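Local coordinates for transposon Tn7 transposition protein TnsA (PDB 1T0F) that cuts the 5' DNA strands in Tn7 transposition as a restriction enzyme-like endonuclease, forming the transposase together with TnsB, at residues A[70-75]-A[247-252]; A[33-38]-A[85-90]. All blocks are in the same frame, centred on the assembly; numbering follows the deposited sequence.

Interaction 1 of 2, residues A[70-75]-A[247-252]; sequences FLSLEW and NIYKSF
A single side-chain oxygen, OD1 of N247, serves two donors, one in its own segment and one across the contact. OD1 of N247 accepts a hydrogen bond from the backbone N of Y249 at 3.3 Å, which makes an Asx turn at the start of the type I beta turn N247 to K250. That donor sits above the carbonyl plane, 47° out of it. The indole NE1 of W75 also reaches OD1 of N247 at 3.3 Å, but this hydrogen bond is weak and bent. The indole and the amide lie side by side with planes only 18° apart.

W75 carries most of the packing. Its CG is anti to the backbone N, which sends the indole from helix 64-75 toward the loop. Y249 meets one face of the indole with its CD2-CE2 edge. This is a T-shaped pair, with the six-membered ring of W75 and the Y249 ring 4.6 Å apart between centroids and their planes at 68°. I248 comes in obliquely. Its CG1 packs near CD1 of W75. CD1 of I248 lies 3.5 Å from O of L71 and close to CA of S72. V175 of helix 173-183 touches both I248 and Y249.

One water bridges OG of S72, to which it donates, and OH of Y249. OG of S72 also bonds to O of A68 in its own helix. S72 and Y249 also pack on apolar side chains of another protein's chain.

The contact joins the nuclease-domain helix to the C-terminal region. Its cross-links are weak or water-mediated, so ring and methyl packing carries it, while OD1 of N247 both shapes the turn and meets the indole.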
ATOM      1  N   PHE A  70      -2.120  -2.420  -0.124  1.00 18.38           N
ATOM      2  CA  PHE A  70      -2.288  -2.637   1.307  1.00 19.89           C
ATOM      3  C   PHE A  70      -3.324  -3.735   1.585  1.00 19.59           C
ATOM      4  O   PHE A  70      -3.068  -4.657   2.355  1.00 18.99           O
ATOM      5  CB  PHE A  70      -2.741  -1.355   2.010  1.00 21.02           C
ATOM      6  CG  PHE A  70      -3.130  -1.570   3.445  1.00 23.99           C
ATOM      7  CD1 PHE A  70      -2.164  -1.611   4.441  1.00 25.63           C
ATOM      8  CD2 PHE A  70      -4.458  -1.821   3.788  1.00 26.37           C
ATOM      9  CE1 PHE A  70      -2.514  -1.904   5.761  1.00 25.08           C
ATOM     10  CE2 PHE A  70      -4.818  -2.116   5.099  1.00 25.53           C
ATOM     11  CZ  PHE A  70      -3.840  -2.158   6.088  1.00 26.20           C
ATOM     12  N   LEU A  71      -4.497  -3.629   0.970  1.00 19.74           N
ATOM     13  CA  LEU A  71      -5.540  -4.633   1.190  1.00 21.76           C
ATOM     14  C   LEU A  71      -5.060  -6.028   0.783  1.00 21.46           C
ATOM     15  O   LEU A  71      -5.379  -7.025   1.440  1.00 22.03           O
ATOM     16  CB  LEU A  71      -6.807  -4.256   0.419  1.00 21.81           C
ATOM     17  CG  LEU A  71      -7.520  -2.978   0.880  1.00 22.81           C
ATOM     18  CD1 LEU A  71      -8.625  -2.609  -0.107  1.00 23.18           C
ATOM     19  CD2 LEU A  71      -8.093  -3.185   2.272  1.00 24.75           C
ATOM     20  N   SER A  72      -4.291  -6.100  -0.297  1.00 20.49           N
ATOM     21  CA  SER A  72      -3.757  -7.379  -0.761  1.00 21.04           C
ATOM     22  C   SER A  72      -2.752  -7.943   0.248  1.00 22.54           C
ATOM     23  O   SER A  72      -2.721  -9.153   0.491  1.00 21.52           O
ATOM     24  CB  SER A  72      -3.084  -7.215  -2.132  1.00 20.30           C
ATOM     25  OG  SER A  72      -3.990  -6.684  -3.090  1.00 22.43           O
ATOM     26  N   LEU A  73      -1.923  -7.073   0.829  1.00 20.45           N
ATOM     27  CA  LEU A  73      -0.933  -7.509   1.818  1.00 21.58           C
ATOM     28  C   LEU A  73      -1.588  -7.963   3.119  1.00 22.61           C
ATOM     29  O   LEU A  73      -1.205  -8.985   3.693  1.00 23.09           O
ATOM     30  CB  LEU A  73       0.051  -6.374   2.133  1.00 21.20           C
ATOM     31  CG  LEU A  73       1.013  -5.940   1.024  1.00 24.03           C
ATOM     32  CD1 LEU A  73       1.719  -4.653   1.447  1.00 23.54           C
ATOM     33  CD2 LEU A  73       2.026  -7.053   0.748  1.00 22.34           C
ATOM     34  N   GLU A  74      -2.570  -7.191   3.580  1.00 22.84           N
ATOM     35  CA  GLU A  74      -3.298  -7.481   4.821  1.00 25.16           C
ATOM     36  C   GLU A  74      -4.078  -8.793   4.714  1.00 24.82           C
ATOM     37  O   GLU A  74      -4.398  -9.423   5.719  1.00 25.57           O
ATOM     38  CB  GLU A  74      -4.244  -6.314   5.131  1.00 27.01           C
ATOM     39  CG  GLU A  74      -5.093  -6.439   6.391  1.00 31.71           C
ATOM     40  CD  GLU A  74      -4.321  -6.216   7.691  1.00 33.05           C
ATOM     41  OE1 GLU A  74      -3.283  -5.512   7.684  1.00 33.25           O
ATOM     42  OE2 GLU A  74      -4.773  -6.731   8.732  1.00 31.60           O
ATOM     43  N   TRP A  75      -4.378  -9.203   3.487  1.00 23.51           N
ATOM     44  CA  TRP A  75      -5.102 -10.452   3.255  1.00 24.32           C
ATOM     45  C   TRP A  75      -4.201 -11.684   3.454  1.00 25.08           C
ATOM     46  O   TRP A  75      -4.670 -12.734   3.893  1.00 24.19           O
ATOM     47  CB  TRP A  75      -5.657 -10.467   1.830  1.00 26.06           C
ATOM     48  CG  TRP A  75      -6.332 -11.756   1.453  1.00 28.51           C
ATOM     49  CD1 TRP A  75      -7.621 -12.119   1.721  1.00 30.47           C
ATOM     50  CD2 TRP A  75      -5.736 -12.863   0.768  1.00 28.59           C
ATOM     51  NE1 TRP A  75      -7.868 -13.386   1.239  1.00 31.26           N
ATOM     52  CE2 TRP A  75      -6.726 -13.866   0.652  1.00 29.80           C
ATOM     53  CE3 TRP A  75      -4.461 -13.107   0.243  1.00 28.11           C
ATOM     54  CZ2 TRP A  75      -6.480 -15.094   0.031  1.00 30.58           C
ATOM     55  CZ3 TRP A  75      -4.214 -14.330  -0.377  1.00 31.47           C
ATOM     56  CH2 TRP A  75      -5.222 -15.308  -0.477  1.00 31.68           C
ATOM     57  N   ASN A 247     -12.427 -11.983   2.150  1.00 24.04           N
ATOM     58  CA  ASN A 247     -11.682 -12.611   1.067  1.00 26.25           C
ATOM     59  C   ASN A 247     -11.802 -11.701  -0.152  1.00 25.80           C
ATOM     60  O   ASN A 247     -12.722 -11.846  -0.964  1.00 24.51           O
ATOM     61  CB  ASN A 247     -12.248 -14.001   0.745  1.00 27.29           C
ATOM     62  CG  ASN A 247     -11.416 -14.736  -0.287  1.00 31.51           C
ATOM     63  OD1 ASN A 247     -10.414 -14.212  -0.770  1.00 29.85           O
ATOM     64  ND2 ASN A 247     -11.826 -15.955  -0.632  1.00 29.22           N
ATOM     65  N   ILE A 248     -10.867 -10.761  -0.266  1.00 23.86           N
ATOM     66  CA  ILE A 248     -10.857  -9.787  -1.353  1.00 23.73           C
ATOM     67  C   ILE A 248     -10.665 -10.397  -2.734  1.00 23.51           C
ATOM     68  O   ILE A 248     -10.910  -9.738  -3.746  1.00 23.03           O
ATOM     69  CB  ILE A 248      -9.751  -8.725  -1.137  1.00 24.97           C
ATOM     70  CG1 ILE A 248      -8.371  -9.388  -1.154  1.00 26.51           C
ATOM     71  CG2 ILE A 248      -9.956  -8.037   0.194  1.00 27.86           C
ATOM     72  CD1 ILE A 248      -7.217  -8.397  -1.267  1.00 29.23           C
ATOM     73  N   TYR A 249     -10.222 -11.647  -2.778  1.00 24.82           N
ATOM     74  CA  TYR A 249     -10.010 -12.319  -4.052  1.00 26.99           C
ATOM     75  C   TYR A 249     -11.302 -12.932  -4.574  1.00 29.09           C
ATOM     76  O   TYR A 249     -11.333 -13.549  -5.632  1.00 28.56           O
ATOM     77  CB  TYR A 249      -8.906 -13.365  -3.909  1.00 26.85           C
ATOM     78  CG  TYR A 249      -7.537 -12.720  -3.896  1.00 24.84           C
ATOM     79  CD1 TYR A 249      -6.953 -12.261  -5.077  1.00 26.70           C
ATOM     80  CD2 TYR A 249      -6.860 -12.500  -2.698  1.00 25.38           C
ATOM     81  CE1 TYR A 249      -5.723 -11.592  -5.064  1.00 27.89           C
ATOM     82  CE2 TYR A 249      -5.639 -11.833  -2.674  1.00 25.76           C
ATOM     83  CZ  TYR A 249      -5.077 -11.384  -3.857  1.00 26.19           C
ATOM     84  OH  TYR A 249      -3.864 -10.731  -3.828  1.00 27.90           O
ATOM     85  N   LYS A 250     -12.373 -12.736  -3.815  1.00 30.04           N
ATOM     86  CA  LYS A 250     -13.690 -13.220  -4.197  1.00 31.27           C
ATOM     87  C   LYS A 250     -14.601 -12.008  -4.098  1.00 31.11           C
ATOM     88  O   LYS A 250     -14.431 -11.180  -3.206  1.00 29.29           O
ATOM     89  CB  LYS A 250     -14.153 -14.308  -3.228  1.00 32.89           C
ATOM     90  CG  LYS A 250     -15.509 -14.909  -3.555  1.00 38.16           C
ATOM     91  CD  LYS A 250     -15.857 -16.021  -2.575  1.00 40.36           C
ATOM     92  CE  LYS A 250     -14.831 -17.144  -2.629  1.00 43.40           C
ATOM     93  NZ  LYS A 250     -15.171 -18.260  -1.697  1.00 46.18           N
ATOM     94  N   SER A 251     -15.549 -11.883  -5.020  1.00 30.75           N
ATOM     95  CA  SER A 251     -16.476 -10.762  -4.978  1.00 31.06           C
ATOM     96  C   SER A 251     -17.048 -10.723  -3.566  1.00 29.16           C
ATOM     97  O   SER A 251     -17.402 -11.764  -3.007  1.00 28.09           O
ATOM     98  CB  SER A 251     -17.604 -10.967  -5.990  1.00 34.31           C
ATOM     99  OG  SER A 251     -18.469  -9.845  -6.018  1.00 41.99           O
ATOM    100  N   PHE A 252     -17.127  -9.533  -2.980  1.00 25.95           N
ATOM    101  CA  PHE A 252     -17.653  -9.408  -1.627  1.00 24.62           C
ATOM    102  C   PHE A 252     -19.044 -10.032  -1.523  1.00 25.03           C
ATOM    103  O   PHE A 252     -19.337 -10.739  -0.567  1.00 23.81           O
ATOM    104  CB  PHE A 252     -17.700  -7.930  -1.210  1.00 23.74           C
ATOM    105  CG  PHE A 252     -18.248  -7.700   0.176  1.00 24.62           C
ATOM    106  CD1 PHE A 252     -19.626  -7.663   0.398  1.00 24.23           C
ATOM    107  CD2 PHE A 252     -17.388  -7.545   1.263  1.00 24.98           C
ATOM    108  CE1 PHE A 252     -20.142  -7.477   1.685  1.00 24.87           C
ATOM    109  CE2 PHE A 252     -17.889  -7.361   2.555  1.00 28.06           C
ATOM    110  CZ  PHE A 252     -19.274  -7.327   2.765  1.00 25.14           C
TER
HETATM  111  O   HOH W   1      -3.868  -8.071  -5.560  1.00 36.33           O

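Interaction 2 of 2, residues A[33-38]-A[85-90]; sequences IPWLTV and QFPLLP
The backbone N of W35 donates to O of Q85 at 3.0 Å. The bond is fairly straight, with an N-H...O angle of 155°, and the donor lies in the carbonyl plane. It is the one hydrogen bond between these segments.

Aliphatic contacts flank it. CB of P34 meets CB of Q85 at 4.0 Å. The side chains of L36 and Q85 cross at about a right angle, and CG of Q85 comes 3.4 Å from O of L36. That carbonyl oxygen is buried here and has no hydrogen-bond partner in the model. CD1 of L36 touches OE1 of Q85. Beyond the bond, the P87 ring packs on CB of W35, with CD of P87 at 3.8 Å. CB of P87 meets the indole obliquely, 3.9 Å from CG of W35. The anti position of CG of W35 (chi1 176°) carries the indole on past P87 to R19 and I20 of helix 13-21.

The Q85 side chain is bent at chi2 (-55°). Its NE2 bonds to OE1 of the active-site residue E66 and to O of H60. Q85 also touches D117, which binds magnesium. Its place is consistent with a second-shell role, positioning E66.

The chain turns a corner at Q85, near the end of edge strand 79-87. Strand 115-122 pairs with it, and the loop 33-38 ties this corner to helix 13-21.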
ATOM      1  N   ILE A  33       5.857   4.575  12.857  1.00 24.34           N
ATOM      2  CA  ILE A  33       5.234   5.826  12.436  1.00 26.07           C
ATOM      3  C   ILE A  33       5.739   6.059  11.008  1.00 23.24           C
ATOM      4  O   ILE A  33       6.936   6.121  10.783  1.00 25.28           O
ATOM      5  CB  ILE A  33       5.666   7.016  13.323  1.00 28.61           C
ATOM      6  CG1 ILE A  33       5.247   6.767  14.774  1.00 31.17           C
ATOM      7  CG2 ILE A  33       5.009   8.291  12.823  1.00 29.43           C
ATOM      8  CD1 ILE A  33       5.569   7.924  15.713  1.00 34.12           C
ATOM      9  N   PRO A  34       4.830   6.172  10.027  1.00 23.01           N
ATOM     10  CA  PRO A  34       5.257   6.390   8.636  1.00 24.28           C
ATOM     11  C   PRO A  34       5.915   7.751   8.411  1.00 25.20           C
ATOM     12  O   PRO A  34       5.602   8.721   9.099  1.00 25.09           O
ATOM     13  CB  PRO A  34       3.957   6.243   7.855  1.00 23.64           C
ATOM     14  CG  PRO A  34       2.942   6.792   8.814  1.00 25.29           C
ATOM     15  CD  PRO A  34       3.362   6.177  10.135  1.00 22.65           C
ATOM     16  N   TRP A  35       6.825   7.818   7.446  1.00 25.83           N
ATOM     17  CA  TRP A  35       7.505   9.075   7.143  1.00 26.68           C
ATOM     18  C   TRP A  35       6.499  10.072   6.567  1.00 27.62           C
ATOM     19  O   TRP A  35       6.487  11.241   6.949  1.00 28.10           O
ATOM     20  CB  TRP A  35       8.652   8.835   6.158  1.00 26.13           C
ATOM     21  CG  TRP A  35       9.342  10.102   5.727  1.00 27.72           C
ATOM     22  CD1 TRP A  35       9.242  10.720   4.511  1.00 27.97           C
ATOM     23  CD2 TRP A  35      10.216  10.915   6.520  1.00 27.74           C
ATOM     24  NE1 TRP A  35      10.004  11.870   4.496  1.00 27.32           N
ATOM     25  CE2 TRP A  35      10.609  12.014   5.717  1.00 27.49           C
ATOM     26  CE3 TRP A  35      10.703  10.825   7.831  1.00 29.37           C
ATOM     27  CZ2 TRP A  35      11.469  13.015   6.185  1.00 29.16           C
ATOM     28  CZ3 TRP A  35      11.564  11.826   8.296  1.00 30.61           C
ATOM     29  CH2 TRP A  35      11.935  12.903   7.472  1.00 29.08           C
ATOM     30  N   LEU A  36       5.647   9.603   5.659  1.00 27.03           N
ATOM     31  CA  LEU A  36       4.624  10.445   5.045  1.00 27.74           C
ATOM     32  C   LEU A  36       3.251  10.092   5.606  1.00 28.45           C
ATOM     33  O   LEU A  36       2.986   8.934   5.925  1.00 29.36           O
ATOM     34  CB  LEU A  36       4.591  10.236   3.529  1.00 27.46           C
ATOM     35  CG  LEU A  36       5.874  10.424   2.715  1.00 28.01           C
ATOM     36  CD1 LEU A  36       5.594  10.050   1.259  1.00 27.09           C
ATOM     37  CD2 LEU A  36       6.363  11.867   2.824  1.00 27.00           C
ATOM     38  N   THR A  37       2.379  11.091   5.708  1.00 27.02           N
ATOM     39  CA  THR A  37       1.024  10.892   6.204  1.00 29.87           C
ATOM     40  C   THR A  37       0.060  11.326   5.105  1.00 28.97           C
ATOM     41  O   THR A  37       0.482  11.893   4.098  1.00 29.97           O
ATOM     42  CB  THR A  37       0.757  11.743   7.460  1.00 30.91           C
ATOM     43  OG1 THR A  37       0.696  13.129   7.095  1.00 33.01           O
ATOM     44  CG2 THR A  37       1.865  11.546   8.471  1.00 31.43           C
ATOM     45  N   VAL A  38      -1.231  11.061   5.289  1.00 29.54           N
ATOM     46  CA  VAL A  38      -2.224  11.443   4.290  1.00 30.85           C
ATOM     47  C   VAL A  38      -2.219  12.959   4.051  1.00 33.70           C
ATOM     48  O   VAL A  38      -2.787  13.447   3.072  1.00 32.78           O
ATOM     49  CB  VAL A  38      -3.648  11.007   4.706  1.00 32.20           C
ATOM     50  CG1 VAL A  38      -3.721   9.482   4.787  1.00 29.28           C
ATOM     51  CG2 VAL A  38      -4.023  11.642   6.041  1.00 33.53           C
ATOM     52  N   GLN A  85       5.252   3.984   3.645  1.00 19.95           N
ATOM     53  CA  GLN A  85       6.005   5.237   3.527  1.00 19.50           C
ATOM     54  C   GLN A  85       7.295   5.126   4.344  1.00 19.76           C
ATOM     55  O   GLN A  85       7.568   5.950   5.228  1.00 21.20           O
ATOM     56  CB  GLN A  85       5.162   6.414   4.041  1.00 17.71           C
ATOM     57  CG  GLN A  85       3.653   6.358   3.767  1.00 20.82           C
ATOM     58  CD  GLN A  85       3.282   6.183   2.295  1.00 23.90           C
ATOM     59  OE1 GLN A  85       4.045   6.546   1.393  1.00 23.64           O
ATOM     60  NE2 GLN A  85       2.087   5.638   2.051  1.00 22.68           N
ATOM     61  N   PHE A  86       8.085   4.099   4.043  1.00 18.91           N
ATOM     62  CA  PHE A  86       9.333   3.847   4.752  1.00 19.07           C
ATOM     63  C   PHE A  86      10.465   4.709   4.180  1.00 20.26           C
ATOM     64  O   PHE A  86      10.834   4.580   3.011  1.00 17.69           O
ATOM     65  CB  PHE A  86       9.697   2.364   4.649  1.00 20.76           C
ATOM     66  CG  PHE A  86      10.844   1.965   5.527  1.00 20.41           C
ATOM     67  CD1 PHE A  86      10.651   1.766   6.888  1.00 23.98           C
ATOM     68  CD2 PHE A  86      12.119   1.816   5.000  1.00 22.35           C
ATOM     69  CE1 PHE A  86      11.719   1.423   7.716  1.00 24.89           C
ATOM     70  CE2 PHE A  86      13.197   1.474   5.820  1.00 25.85           C
ATOM     71  CZ  PHE A  86      12.992   1.277   7.184  1.00 24.02           C
ATOM     72  N   PRO A  87      11.044   5.588   5.016  1.00 21.52           N
ATOM     73  CA  PRO A  87      12.130   6.483   4.598  1.00 21.31           C
ATOM     74  C   PRO A  87      13.471   5.797   4.368  1.00 20.53           C
ATOM     75  O   PRO A  87      13.850   4.894   5.111  1.00 18.97           O
ATOM     76  CB  PRO A  87      12.177   7.496   5.739  1.00 22.44           C
ATOM     77  CG  PRO A  87      11.928   6.608   6.939  1.00 23.39           C
ATOM     78  CD  PRO A  87      10.763   5.739   6.460  1.00 20.71           C
ATOM     79  N   LEU A  88      14.189   6.237   3.333  1.00 20.64           N
ATOM     80  CA  LEU A  88      15.492   5.686   3.004  1.00 20.80           C
ATOM     81  C   LEU A  88      16.533   6.657   3.562  1.00 23.59           C
ATOM     82  O   LEU A  88      16.427   7.864   3.346  1.00 22.97           O
ATOM     83  CB  LEU A  88      15.648   5.566   1.483  1.00 20.92           C
ATOM     84  CG  LEU A  88      14.454   5.006   0.698  1.00 21.69           C
ATOM     85  CD1 LEU A  88      14.870   4.764  -0.750  1.00 22.43           C
ATOM     86  CD2 LEU A  88      13.976   3.706   1.327  1.00 21.78           C
ATOM     87  N   LEU A  89      17.523   6.128   4.274  1.00 24.00           N
ATOM     88  CA  LEU A  89      18.574   6.950   4.888  1.00 25.31           C
ATOM     89  C   LEU A  89      19.196   7.933   3.901  1.00 24.79           C
ATOM     90  O   LEU A  89      19.857   7.527   2.944  1.00 23.56           O
ATOM     91  CB  LEU A  89      19.681   6.062   5.457  1.00 27.34           C
ATOM     92  CG  LEU A  89      20.734   6.804   6.288  1.00 29.18           C
ATOM     93  CD1 LEU A  89      20.053   7.408   7.510  1.00 31.92           C
ATOM     94  CD2 LEU A  89      21.845   5.857   6.716  1.00 32.31           C
ATOM     95  N   PRO A  90      19.013   9.241   4.139  1.00 25.40           N
ATOM     96  CA  PRO A  90      19.551  10.297   3.273  1.00 26.28           C
ATOM     97  C   PRO A  90      21.032  10.168   2.921  1.00 26.75           C
ATOM     98  O   PRO A  90      21.419  10.359   1.769  1.00 27.29           O
ATOM     99  CB  PRO A  90      19.240  11.571   4.056  1.00 26.22           C
ATOM    100  CG  PRO A  90      17.964  11.232   4.734  1.00 27.05           C
ATOM    101  CD  PRO A  90      18.236   9.828   5.244  1.00 26.17           C
TER

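How the interactions relate
Both interactions build on consecutive elements of the nuclease domain, helix 64-75 and strand 79-87. They lie on opposite sides of the chain's centre, their centres 25 Å apart, and do not touch. Interaction 1 is only partly buried and joins parts far apart in sequence. Aromatic rings dominate it, and a water bridges two hydroxyls. Interaction 2 is buried and more local, bringing an N-terminal loop onto the edge of the sheet. A firm main-chain hydrogen bond and prolines hold it, and it sits closer to the metal site. E66, which Q85 contacts, belongs to the same helix that supplies interaction 1.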